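PDB 4PE6: putative ABC transporter, which probably serves as the extracellular solute-binding component of an ABC transporter, likely for a carbohydrate-like solute, and holds a trihydroxybutanoic acid in this crystal. Local coordinates for residues F112-I116 with S158-A162; Q125-W131 with V257-Q263; V152-V156 with T185-D189; A309-W313 with P334-S338. All blocks are in the same frame, centred on the assembly; numbering follows the deposited sequence.

Interaction 1. Residues F112-I116 with S158-A162. With LTH ((2R,3S)-2,3,4-trihydroxybutanoic acid), chain C.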
loop_
_atom_site.group_PDB
_atom_site.type_symbol
_atom_site.label_atom_id
_atom_site.label_comp_id
_atom_site.label_asym_id
_atom_site.label_seq_id
_atom_site.Cartn_x
_atom_site.Cartn_y
_atom_site.Cartn_z
ATOM N N PHE A 112 0.599 8.513 -7.061
ATOM C CA PHE A 112 1.028 7.138 -6.873
ATOM C C PHE A 112 0.248 6.429 -5.785
ATOM O O PHE A 112 -0.396 7.066 -4.955
ATOM C CB PHE A 112 2.548 7.002 -6.661
ATOM C CG PHE A 112 3.017 7.490 -5.330
ATOM C CD1 PHE A 112 3.230 8.835 -5.126
ATOM C CD2 PHE A 112 3.200 6.612 -4.278
ATOM C CE1 PHE A 112 3.679 9.307 -3.892
ATOM C CE2 PHE A 112 3.621 7.070 -3.052
ATOM C CZ PHE A 112 3.854 8.410 -2.855
ATOM N N ASP A 113 0.298 5.104 -5.824
ATOM C CA ASP A 113 -0.444 4.240 -4.916
ATOM C C ASP A 113 -1.920 4.598 -4.893
ATOM O O ASP A 113 -2.574 4.556 -3.840
ATOM C CB ASP A 113 0.157 4.329 -3.502
ATOM C CG ASP A 113 -0.468 3.340 -2.535
ATOM O OD1 ASP A 113 -0.628 2.173 -2.923
ATOM O OD2 ASP A 113 -0.794 3.737 -1.380
ATOM N N SER A 114 -2.432 4.953 -6.072
ATOM C CA SER A 114 -3.826 5.308 -6.280
ATOM C C SER A 114 -4.041 5.551 -7.769
ATOM O O SER A 114 -3.091 5.847 -8.504
ATOM C CB SER A 114 -4.216 6.572 -5.532
ATOM O OG SER A 114 -4.550 6.285 -4.173
ATOM N N ALA A 115 -5.300 5.450 -8.173
ATOM C CA ALA A 115 -5.742 5.815 -9.516
ATOM C C ALA A 115 -6.887 6.801 -9.359
ATOM O O ALA A 115 -7.918 6.461 -8.782
ATOM C CB ALA A 115 -6.235 4.589 -10.241
ATOM N N ILE A 116 -6.729 8.005 -9.866
ATOM C CA ILE A 116 -7.801 8.988 -9.798
ATOM C C ILE A 116 -7.922 9.687 -11.130
ATOM O O ILE A 116 -7.009 9.652 -11.944
ATOM C CB ILE A 116 -7.578 10.048 -8.688
ATOM C CG1 ILE A 116 -6.331 10.901 -8.961
ATOM C CG2 ILE A 116 -7.451 9.375 -7.337
ATOM C CD1 ILE A 116 -5.967 11.827 -7.810
ATOM N N SER A 158 -9.758 6.441 1.089
ATOM C CA SER A 158 -8.885 6.377 -0.091
ATOM C C SER A 158 -9.504 5.582 -1.271
ATOM O O SER A 158 -10.388 4.744 -1.096
ATOM C CB SER A 158 -7.503 5.812 0.266
ATOM O OG SER A 158 -7.564 4.419 0.511
ATOM N N GLN A 159 -9.029 5.865 -2.474
ATOM C CA GLN A 159 -9.512 5.141 -3.670
ATOM C C GLN A 159 -9.161 3.639 -3.658
ATOM O O GLN A 159 -10.027 2.795 -3.924
ATOM C CB GLN A 159 -9.024 5.835 -4.946
ATOM C CG GLN A 159 -9.352 5.105 -6.251
ATOM C CD GLN A 159 -8.308 4.089 -6.651
ATOM O OE1 GLN A 159 -7.134 4.170 -6.259
ATOM N NE2 GLN A 159 -8.727 3.107 -7.418
ATOM N N PRO A 160 -7.910 3.283 -3.348
ATOM C CA PRO A 160 -7.635 1.859 -3.308
ATOM C C PRO A 160 -8.486 1.095 -2.309
ATOM O O PRO A 160 -8.931 -0.004 -2.613
ATOM C CB PRO A 160 -6.142 1.783 -2.918
ATOM C CG PRO A 160 -5.579 3.089 -3.349
ATOM C CD PRO A 160 -6.693 4.083 -3.140
ATOM N N GLU A 161 -8.712 1.654 -1.124
ATOM C CA GLU A 161 -9.525 0.960 -0.136
ATOM C C GLU A 161 -10.933 0.730 -0.657
ATOM O O GLU A 161 -11.504 -0.353 -0.493
ATOM C CB GLU A 161 -9.598 1.718 1.182
ATOM C CG GLU A 161 -10.209 0.880 2.303
ATOM C CD GLU A 161 -11.722 0.758 2.249
ATOM O OE1 GLU A 161 -12.389 1.726 1.795
ATOM O OE2 GLU A 161 -12.231 -0.299 2.709
ATOM N N ALA A 162 -11.497 1.737 -1.303
ATOM C CA ALA A 162 -12.852 1.595 -1.764
ATOM C C ALA A 162 -12.926 0.476 -2.815
ATOM O O ALA A 162 -13.853 -0.334 -2.798
ATOM C CB ALA A 162 -13.390 2.918 -2.301
HETATM O O1 LTH C . -1.487 0.115 3.249
HETATM C C1 LTH C . -1.565 1.310 2.780
HETATM O O LTH C . -1.517 2.366 3.448
HETATM C C2 LTH C . -1.630 1.488 1.244
HETATM O O2 LTH C . -1.768 2.887 0.887
HETATM C C3 LTH C . -2.804 0.747 0.638
HETATM O O3 LTH C . -4.021 1.216 1.214
HETATM C C4 LTH C . -2.840 1.026 -0.878
HETATM O O4 LTH C . -1.634 0.432 -1.424
HETATM O O HOH W 1 -6.659 7.621 -2.686
#

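Interaction 2. Residues Q125-W131 with V257-Q263. With LTH ((2R,3S)-2,3,4-trihydroxybutanoic acid), chain C.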
loop_
_atom_site.group_PDB
_atom_site.type_symbol
_atom_site.label_atom_id
_atom_site.label_comp_id
_atom_site.label_asym_id
_atom_site.label_seq_id
_atom_site.Cartn_x
_atom_site.Cartn_y
_atom_site.Cartn_z
ATOM N N GLN A 125 0.471 2.999 -10.041
ATOM C CA GLN A 125 -0.287 2.270 -9.035
ATOM C C GLN A 125 0.160 0.823 -8.931
ATOM O O GLN A 125 1.126 0.409 -9.575
ATOM C CB GLN A 125 -1.788 2.381 -9.361
ATOM C CG GLN A 125 -2.210 1.606 -10.610
ATOM C CD GLN A 125 -3.702 1.626 -10.782
ATOM O OE1 GLN A 125 -4.213 2.360 -11.600
ATOM N NE2 GLN A 125 -4.416 0.852 -9.965
ATOM N N ASN A 126 -0.536 0.062 -8.106
ATOM C CA ASN A 126 -0.464 -1.379 -8.112
ATOM C C ASN A 126 -1.863 -1.887 -8.415
ATOM O O ASN A 126 -2.851 -1.138 -8.308
ATOM C CB ASN A 126 -0.053 -1.939 -6.727
ATOM C CG ASN A 126 1.452 -1.853 -6.414
ATOM O OD1 ASN A 126 1.869 -2.309 -5.338
ATOM N ND2 ASN A 126 2.248 -1.236 -7.280
ATOM N N SER A 127 -1.973 -3.172 -8.720
ATOM C CA SER A 127 -3.317 -3.794 -8.851
ATOM C C SER A 127 -3.939 -4.065 -7.480
ATOM O O SER A 127 -3.696 -5.093 -6.852
ATOM C CB SER A 127 -3.288 -5.086 -9.643
ATOM O OG SER A 127 -4.581 -5.668 -9.641
ATOM N N PHE A 128 -4.789 -3.148 -7.052
ATOM C CA PHE A 128 -5.517 -3.314 -5.803
ATOM C C PHE A 128 -6.490 -4.473 -5.898
ATOM O O PHE A 128 -6.693 -5.188 -4.920
ATOM C CB PHE A 128 -6.173 -2.007 -5.407
ATOM C CG PHE A 128 -5.214 -0.864 -5.411
ATOM C CD1 PHE A 128 -4.074 -0.910 -4.604
ATOM C CD2 PHE A 128 -5.384 0.207 -6.253
ATOM C CE1 PHE A 128 -3.151 0.122 -4.627
ATOM C CE2 PHE A 128 -4.474 1.241 -6.266
ATOM C CZ PHE A 128 -3.352 1.195 -5.465
ATOM N N VAL A 129 -7.027 -4.703 -7.096
ATOM C CA VAL A 129 -7.879 -5.849 -7.308
ATOM C C VAL A 129 -7.133 -7.159 -7.050
ATOM O O VAL A 129 -7.653 -8.035 -6.374
ATOM C CB VAL A 129 -8.486 -5.859 -8.715
ATOM C CG1 VAL A 129 -9.202 -7.174 -8.966
ATOM C CG2 VAL A 129 -9.469 -4.692 -8.858
ATOM N N ASP A 130 -5.929 -7.298 -7.588
ATOM C CA ASP A 130 -5.160 -8.519 -7.361
ATOM C C ASP A 130 -4.878 -8.742 -5.872
ATOM O O ASP A 130 -5.020 -9.854 -5.373
ATOM C CB ASP A 130 -3.848 -8.487 -8.135
ATOM C CG ASP A 130 -4.035 -8.749 -9.624
ATOM O OD1 ASP A 130 -5.173 -9.043 -10.050
ATOM O OD2 ASP A 130 -3.043 -8.629 -10.357
ATOM N N TRP A 131 -4.475 -7.670 -5.183
ATOM C CA TRP A 131 -4.216 -7.733 -3.744
ATOM C C TRP A 131 -5.443 -8.231 -3.025
ATOM O O TRP A 131 -5.401 -9.248 -2.351
ATOM C CB TRP A 131 -3.787 -6.361 -3.232
ATOM C CG TRP A 131 -3.614 -6.217 -1.731
ATOM C CD1 TRP A 131 -3.779 -7.171 -0.769
ATOM C CD2 TRP A 131 -3.281 -5.015 -1.051
ATOM N NE1 TRP A 131 -3.545 -6.625 0.494
ATOM C CE2 TRP A 131 -3.241 -5.306 0.340
ATOM C CE3 TRP A 131 -3.021 -3.712 -1.475
ATOM C CZ2 TRP A 131 -2.947 -4.341 1.305
ATOM C CZ3 TRP A 131 -2.713 -2.747 -0.502
ATOM C CH2 TRP A 131 -2.664 -3.085 0.873
ATOM N N VAL A 257 0.259 -10.586 1.796
ATOM C CA VAL A 257 0.269 -9.861 0.515
ATOM C C VAL A 257 -0.104 -8.386 0.744
ATOM O O VAL A 257 -0.992 -8.074 1.536
ATOM C CB VAL A 257 -0.678 -10.536 -0.515
ATOM C CG1 VAL A 257 -2.092 -10.684 0.047
ATOM C CG2 VAL A 257 -0.686 -9.770 -1.831
HETATM N N MSE A 258 0.605 -7.471 0.094
HETATM C CA MSE A 258 0.283 -6.044 0.135
HETATM C C MSE A 258 0.805 -5.425 -1.129
HETATM O O MSE A 258 1.590 -6.033 -1.870
HETATM C CB MSE A 258 0.949 -5.297 1.317
HETATM C CG MSE A 258 0.525 -5.830 2.664
HETATM SE SE MSE A 258 1.016 -4.620 4.141
HETATM C CE MSE A 258 -0.455 -3.303 3.932
ATOM N N SER A 259 0.348 -4.215 -1.397
ATOM C CA SER A 259 0.983 -3.330 -2.358
ATOM C C SER A 259 2.432 -3.038 -1.979
ATOM O O SER A 259 2.869 -3.319 -0.834
ATOM C CB SER A 259 0.198 -2.023 -2.457
ATOM O OG SER A 259 0.144 -1.382 -1.182
ATOM N N ASP A 260 3.137 -2.431 -2.925
ATOM C CA ASP A 260 4.559 -2.096 -2.814
ATOM C C ASP A 260 4.753 -0.700 -2.270
ATOM O O ASP A 260 4.392 0.273 -2.931
ATOM C CB ASP A 260 5.196 -2.198 -4.209
ATOM C CG ASP A 260 6.669 -1.816 -4.242
ATOM O OD1 ASP A 260 7.389 -1.894 -3.216
ATOM O OD2 ASP A 260 7.123 -1.449 -5.339
ATOM N N PRO A 261 5.320 -0.577 -1.049
ATOM C CA PRO A 261 5.594 0.755 -0.518
ATOM C C PRO A 261 6.531 1.568 -1.401
ATOM O O PRO A 261 6.443 2.792 -1.408
ATOM C CB PRO A 261 6.255 0.482 0.848
ATOM C CG PRO A 261 5.840 -0.894 1.207
ATOM C CD PRO A 261 5.693 -1.634 -0.099
ATOM N N ALA A 262 7.413 0.891 -2.138
ATOM C CA ALA A 262 8.337 1.542 -3.019
ATOM C C ALA A 262 7.728 2.042 -4.328
ATOM O O ALA A 262 8.438 2.450 -5.221
ATOM C CB ALA A 262 9.556 0.644 -3.272
ATOM N N GLN A 263 6.403 2.057 -4.441
ATOM C CA GLN A 263 5.793 2.900 -5.448
ATOM C C GLN A 263 6.280 4.343 -5.352
ATOM O O GLN A 263 6.345 5.027 -6.364
ATOM C CB GLN A 263 4.295 2.889 -5.347
ATOM C CG GLN A 263 3.639 1.627 -5.865
ATOM C CD GLN A 263 2.170 1.625 -5.532
ATOM O OE1 GLN A 263 1.357 2.050 -6.341
ATOM N NE2 GLN A 263 1.818 1.160 -4.315
HETATM O O1 LTH C . -1.487 0.115 3.249
HETATM C C1 LTH C . -1.565 1.310 2.780
HETATM O O LTH C . -1.517 2.366 3.448
HETATM C C2 LTH C . -1.630 1.488 1.244
HETATM O O2 LTH C . -1.768 2.887 0.887
HETATM C C3 LTH C . -2.804 0.747 0.638
HETATM O O3 LTH C . -4.021 1.216 1.214
HETATM C C4 LTH C . -2.840 1.026 -0.878
HETATM O O4 LTH C . -1.634 0.432 -1.424
HETATM O O HOH W 2 5.226 -1.810 -7.403
#

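Interaction 3. Residues V152-V156 with T185-D189. With LTH ((2R,3S)-2,3,4-trihydroxybutanoic acid), chain C.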
loop_
_atom_site.group_PDB
_atom_site.type_symbol
_atom_site.label_atom_id
_atom_site.label_comp_id
_atom_site.label_asym_id
_atom_site.label_seq_id
_atom_site.Cartn_x
_atom_site.Cartn_y
_atom_site.Cartn_z
ATOM N N VAL A 152 -11.881 -6.534 7.923
ATOM C CA VAL A 152 -11.232 -5.355 8.449
ATOM C C VAL A 152 -10.814 -4.495 7.281
ATOM O O VAL A 152 -9.928 -4.859 6.517
ATOM C CB VAL A 152 -9.978 -5.699 9.272
ATOM C CG1 VAL A 152 -9.357 -4.426 9.801
ATOM C CG2 VAL A 152 -10.285 -6.692 10.398
ATOM N N ARG A 153 -11.476 -3.360 7.120
ATOM C CA ARG A 153 -11.187 -2.458 6.030
ATOM C C ARG A 153 -9.869 -1.713 6.213
ATOM O O ARG A 153 -9.360 -1.520 7.342
ATOM C CB ARG A 153 -12.329 -1.470 5.849
ATOM C CG ARG A 153 -13.629 -2.162 5.483
ATOM C CD ARG A 153 -14.785 -1.195 5.243
ATOM N NE ARG A 153 -14.534 -0.322 4.110
ATOM C CZ ARG A 153 -15.463 0.462 3.544
ATOM N NH1 ARG A 153 -16.686 0.503 4.021
ATOM N NH2 ARG A 153 -15.160 1.226 2.514
ATOM N N GLY A 154 -9.331 -1.278 5.082
ATOM C CA GLY A 154 -8.048 -0.581 5.049
ATOM C C GLY A 154 -8.136 0.916 5.267
ATOM O O GLY A 154 -8.795 1.379 6.213
ATOM N N VAL A 155 -7.446 1.670 4.416
ATOM C CA VAL A 155 -7.386 3.122 4.527
ATOM C C VAL A 155 -8.680 3.721 3.979
ATOM O O VAL A 155 -8.716 4.254 2.864
ATOM C CB VAL A 155 -6.120 3.696 3.862
ATOM C CG1 VAL A 155 -5.994 5.189 4.071
ATOM C CG2 VAL A 155 -4.877 3.017 4.474
ATOM N N VAL A 156 -9.725 3.660 4.815
ATOM C CA VAL A 156 -11.084 4.121 4.436
ATOM C C VAL A 156 -11.048 5.586 4.036
ATOM O O VAL A 156 -10.447 6.422 4.714
ATOM C CB VAL A 156 -12.114 3.857 5.565
ATOM C CG1 VAL A 156 -13.474 4.509 5.280
ATOM C CG2 VAL A 156 -12.297 2.348 5.775
ATOM N N THR A 185 -13.058 -1.076 10.691
ATOM C CA THR A 185 -11.986 -0.334 10.020
ATOM C C THR A 185 -10.662 -0.490 10.772
ATOM O O THR A 185 -10.573 -0.204 11.974
ATOM C CB THR A 185 -12.296 1.153 9.936
ATOM O OG1 THR A 185 -13.462 1.368 9.133
ATOM C CG2 THR A 185 -11.106 1.928 9.346
ATOM N N GLY A 186 -9.633 -0.895 10.046
ATOM C CA GLY A 186 -8.297 -1.079 10.601
ATOM C C GLY A 186 -7.248 -0.084 10.126
ATOM O O GLY A 186 -6.197 0.013 10.745
HETATM N N MSE A 187 -7.504 0.634 9.023
HETATM C CA MSE A 187 -6.515 1.571 8.429
HETATM C C MSE A 187 -5.191 0.898 8.022
HETATM O O MSE A 187 -4.166 1.555 7.933
HETATM C CB MSE A 187 -6.247 2.791 9.345
HETATM C CG MSE A 187 -7.498 3.501 9.858
HETATM SE SE MSE A 187 -8.578 4.315 8.413
HETATM C CE MSE A 187 -7.394 5.777 7.879
ATOM N N CYS A 188 -5.237 -0.401 7.717
ATOM C CA CYS A 188 -4.028 -1.252 7.488
ATOM C C CYS A 188 -2.979 -1.064 8.585
ATOM O O CYS A 188 -1.775 -1.100 8.334
ATOM C CB CYS A 188 -3.392 -1.024 6.118
ATOM S SG CYS A 188 -4.567 -0.835 4.766
ATOM N N ASP A 189 -3.466 -0.858 9.800
ATOM C CA ASP A 189 -2.609 -0.636 10.965
ATOM C C ASP A 189 -2.909 -1.693 12.010
ATOM O O ASP A 189 -4.026 -1.793 12.474
ATOM C CB ASP A 189 -2.866 0.736 11.559
ATOM C CG ASP A 189 -1.997 1.011 12.770
ATOM O OD1 ASP A 189 -0.771 0.842 12.645
ATOM O OD2 ASP A 189 -2.533 1.390 13.848
HETATM O O1 LTH C . -1.487 0.115 3.249
HETATM C C1 LTH C . -1.565 1.310 2.780
HETATM O O LTH C . -1.517 2.366 3.448
HETATM C C2 LTH C . -1.630 1.488 1.244
HETATM O O2 LTH C . -1.768 2.887 0.887
HETATM C C3 LTH C . -2.804 0.747 0.638
HETATM O O3 LTH C . -4.021 1.216 1.214
HETATM C C4 LTH C . -2.840 1.026 -0.878
HETATM O O4 LTH C . -1.634 0.432 -1.424
HETATM O O HOH W 3 -6.917 -2.707 8.148
#

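Interaction 4. Residues A309-W313 with P334-S338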
loop_
_atom_site.group_PDB
_atom_site.type_symbol
_atom_site.label_atom_id
_atom_site.label_comp_id
_atom_site.label_asym_id
_atom_site.label_seq_id
_atom_site.Cartn_x
_atom_site.Cartn_y
_atom_site.Cartn_z
ATOM N N ALA A 309 8.091 -5.244 3.219
ATOM C CA ALA A 309 8.679 -5.696 1.969
ATOM C C ALA A 309 8.355 -4.683 0.877
ATOM O O ALA A 309 7.207 -4.188 0.779
ATOM C CB ALA A 309 8.152 -7.076 1.592
ATOM N N ALA A 310 9.368 -4.383 0.076
ATOM C CA ALA A 310 9.327 -3.327 -0.934
ATOM C C ALA A 310 10.235 -3.700 -2.096
ATOM O O ALA A 310 11.279 -4.290 -1.873
ATOM C CB ALA A 310 9.770 -2.011 -0.310
ATOM N N TRP A 311 9.845 -3.396 -3.339
ATOM C CA TRP A 311 10.712 -3.733 -4.460
ATOM C C TRP A 311 11.816 -2.665 -4.588
ATOM O O TRP A 311 11.548 -1.465 -4.441
ATOM C CB TRP A 311 9.920 -3.873 -5.762
ATOM C CG TRP A 311 8.880 -4.946 -5.761
ATOM C CD1 TRP A 311 7.548 -4.788 -6.028
ATOM C CD2 TRP A 311 9.073 -6.336 -5.510
ATOM N NE1 TRP A 311 6.899 -6.006 -5.974
ATOM C CE2 TRP A 311 7.811 -6.968 -5.642
ATOM C CE3 TRP A 311 10.191 -7.121 -5.185
ATOM C CZ2 TRP A 311 7.635 -8.336 -5.444
ATOM C CZ3 TRP A 311 10.011 -8.479 -5.004
ATOM C CH2 TRP A 311 8.741 -9.073 -5.134
ATOM N N PRO A 312 13.068 -3.089 -4.809
ATOM C CA PRO A 312 14.153 -2.111 -4.898
ATOM C C PRO A 312 14.265 -1.494 -6.296
ATOM O O PRO A 312 15.086 -1.926 -7.117
ATOM C CB PRO A 312 15.397 -2.945 -4.538
ATOM C CG PRO A 312 15.064 -4.314 -5.044
ATOM C CD PRO A 312 13.572 -4.478 -4.875
ATOM N N TRP A 313 13.446 -0.487 -6.569
ATOM C CA TRP A 313 13.479 0.161 -7.876
ATOM C C TRP A 313 14.724 1.015 -8.044
ATOM O O TRP A 313 15.010 1.888 -7.229
ATOM C CB TRP A 313 12.220 1.015 -8.103
ATOM C CG TRP A 313 11.000 0.224 -7.996
ATOM C CD1 TRP A 313 10.124 0.229 -6.958
ATOM C CD2 TRP A 313 10.503 -0.726 -8.943
ATOM N NE1 TRP A 313 9.117 -0.663 -7.190
ATOM C CE2 TRP A 313 9.325 -1.267 -8.404
ATOM C CE3 TRP A 313 10.947 -1.177 -10.196
ATOM C CZ2 TRP A 313 8.567 -2.225 -9.067
ATOM C CZ3 TRP A 313 10.197 -2.147 -10.859
ATOM C CH2 TRP A 313 9.014 -2.655 -10.296
ATOM N N PRO A 334 10.645 -7.833 -9.829
ATOM C CA PRO A 334 11.903 -7.391 -9.257
ATOM C C PRO A 334 12.432 -8.415 -8.261
ATOM O O PRO A 334 11.682 -9.287 -7.799
ATOM C CB PRO A 334 11.540 -6.062 -8.568
ATOM C CG PRO A 334 10.189 -5.700 -9.089
ATOM C CD PRO A 334 9.525 -7.017 -9.340
ATOM N N PRO A 335 13.728 -8.331 -7.949
ATOM C CA PRO A 335 14.325 -9.327 -7.091
ATOM C C PRO A 335 14.090 -8.981 -5.634
ATOM O O PRO A 335 14.014 -7.804 -5.268
ATOM C CB PRO A 335 15.809 -9.227 -7.438
ATOM C CG PRO A 335 16.005 -7.792 -7.790
ATOM C CD PRO A 335 14.689 -7.271 -8.310
ATOM N N ILE A 336 13.970 -10.011 -4.811
ATOM C CA ILE A 336 13.923 -9.817 -3.380
ATOM C C ILE A 336 15.331 -9.388 -2.997
ATOM O O ILE A 336 16.295 -10.062 -3.361
ATOM C CB ILE A 336 13.535 -11.108 -2.635
ATOM C CG1 ILE A 336 12.144 -11.575 -3.081
ATOM C CG2 ILE A 336 13.575 -10.884 -1.128
ATOM C CD1 ILE A 336 11.857 -13.036 -2.820
ATOM N N PRO A 337 15.464 -8.250 -2.298
ATOM C CA PRO A 337 16.817 -7.861 -1.902
ATOM C C PRO A 337 17.396 -8.878 -0.918
ATOM O O PRO A 337 16.653 -9.390 -0.079
ATOM C CB PRO A 337 16.621 -6.502 -1.204
ATOM C CG PRO A 337 15.185 -6.133 -1.372
ATOM C CD PRO A 337 14.431 -7.378 -1.711
ATOM N N SER A 338 18.687 -9.194 -1.042
ATOM C CA SER A 338 19.392 -9.984 -0.017
ATOM C C SER A 338 20.124 -9.061 0.971
ATOM O O SER A 338 20.653 -9.522 1.984
ATOM C CB SER A 338 20.367 -10.979 -0.654
ATOM O OG SER A 338 21.382 -10.310 -1.373
#

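Interaction 1. Residues F112-I116 with S158-A162
How a binding protein brings two walls of a cleft together with little direct contact is well illustrated by residues 112-116, at and just after the end of strand 108-112, and the start of helix 159-173. One direct hydrogen bond spans them: A115 N donates to Q159 OE1 at 2.9 Å in a nearly straight line. A single water adds an indirect link, giving a proton to S114 OG (2.9 Å) and taking one from Q159 N (3.0 Å), a backbone amide in the first turn of the helix. The S114 hydroxyl can accept from the water because its own proton goes to D113 O, 2.6 Å from S114 OG. Q159 is the residue most covered, and P160 adds van der Waals contact, its CD meeting S114 OG at 3.2 Å and its CG meeting D113 O at 3.4 Å. Upstream, S158 is the N-cap of the helix, its OG accepting a weak bond from E161 N (3.4 Å). Ligand bonds form the last group: D113 OD1 receives LTH O4 at 2.5 Å and D113 OD2 receives LTH O2 at 2.6 Å, while P160 CB packs 4.0 Å from LTH C4. The chemistry implies a lightly held contact between these segments, 190 Å² in all, consistent with lobes that close over a solute and can part again; the carboxylate, held also by N88 and Q263, is oriented for the ligand's hydroxyls.

Interaction 2. Residues Q125-W131 with V257-Q263
Strand 122-126, running into helix 128-142, meets the end of strand 255-258 and the turn after it, a good example of two chain crossings packed side by side. Q125 lays its carbonyl carbon against Q263, C to OE1 3.1 Å, while Q263 NE2 is given to D113. At N126 comes the direct hydrogen bond between the segments: D260 N donates to N126 OD1 at 2.7 Å. The amide's other end, N126 ND2, bonds Q125 O at 3.0 Å and reaches D260 OD2, itself bonded to W313, through a water. S127 then N-caps the helix, its OG accepting from D130 N (2.9 Å), and F128 CE1 approaches LTH O4 at 3.6 Å. W131 covers most area, receiving M258 CA in a CH-pi contact 3.8 Å from its five-membered ring centroid; its CZ3 lies 3.2 Å from S259 OG, which donates to LTH O4 at 2.6 Å. These are two of the three crossovers, with strand 283-290 alongside, that form the interlobe hinge characteristic of type I periplasmic binding proteins.

Interaction 3. Residues V152-V156 with T185-D189
Side chains can settle only where the backbone lets them, and the loops following strands 147-153 and 178-185 demonstrate it. R153 and T185 form a parallel bridge, continued by G186 N donating to R153 O at 2.8 Å; M187 N adds weak bonds to R153 O (3.3 Å) and G154 O (3.2 Å), and a water joins R153 O to C188 N. Two glycines are sterically required here: a CB on G186 would run into V152 CG1, already 3.6 Å from G186 N because V152 is t, and one on G154 would strike C188 SG, 3.5 Å from G154 CA. M187, modelled as selenomethionine, has its CB directed away, yet its all-m rotamer curls the chain back, placing SE 3.8 Å from V156 N and CE 4.1 Å from V155 CG1. V155, also t, centres an inverse gamma turn and brings CG2 to 3.9 Å from C188 SG and 3.6 Å from LTH O. V156 likewise takes t, setting CG2 3.7 Å from T185 OG1. C188 SG, disulfide-bonded to C213, lies 3.6 Å from LTH O1; it and V155 CG2 give the ligand carboxylate contacts without hydrogen bonds. The R153 side chain, bent at chi3 (p), leads away to a salt bridge with E161. The contact sits at the strand ends of a beta-alpha-beta crossover through helix 159-173; V152 packs against helix 190-200, whose N-cap is D189, and pairs through its backbone with I211 on strand 209-211.

Interaction 4. Residues A309-W313 with P334-S338
Proline and tryptophan are natural partners in packing, one a compact rigid knob and the other a broad flat plate; here the C-terminal tail supplies prolines and the 309-313 loop the tryptophans. Residues 309-313 and 334-338 pass each other at a steep angle, with end-to-end directions 114° apart. The central bump is the ring of P334, which enters the hollow formed by two indoles. Its CG sits over one face of W311, 3.9 Å from the centroid of the five-membered ring and 25° off the normal, a CH-pi contact, and the same CG is 3.5 Å from W313 CH2. Along the rim of the W311 plate, I336 CG1 touches CZ3 at 4.2 Å, and P335 O approaches CE3 at 3.9 Å. P312, placed at the centre of an inverse gamma turn, fits against the bend of the tail formed by P335 and P337: its CD abuts P335 O at 3.4 Å and its CG meets P335 CD at 4.4 Å. On the far side of that bend, P312 CG lies 4.1 Å from P337 CG. The indole nitrogens look elsewhere, W311 NE1 to I288 O on strand 283-290 and W313 NE1 to D260. The tail therefore covers a surface already fixed by polar bonds to the body of the protein. Chemically, the two segments share no hydrogen bond; adhesion comes from shape fit, CH-pi and apolar contact over 329 Å², firm at P334 and looser toward the poorly ordered P337.

Interactions 1, 2 and 3 converge on LTH from different walls of one pocket, to which N30, W32 and R33 also contribute. Interactions 1 and 2, with centres 10 Å apart, meet where D113 OD1 lies 3.0 Å from Q263 NE2, probably hydrogen-bonded, and where P160 CG packs 3.6 Å from F128 CZ. Interaction 1 joins interaction 3 through the salt bridge from E161 OE2 to R153 NE, 2.7 Å. Interaction 4 stands behind the pocket: the side chain of W311 is about 12 Å from the ligand, but D260 links it to interaction 2, with OD2 2.8 Å from W313 NE1 and OD1 2.9 Å from W311 N. The centres of interactions 3 and 4 are 25 Å apart.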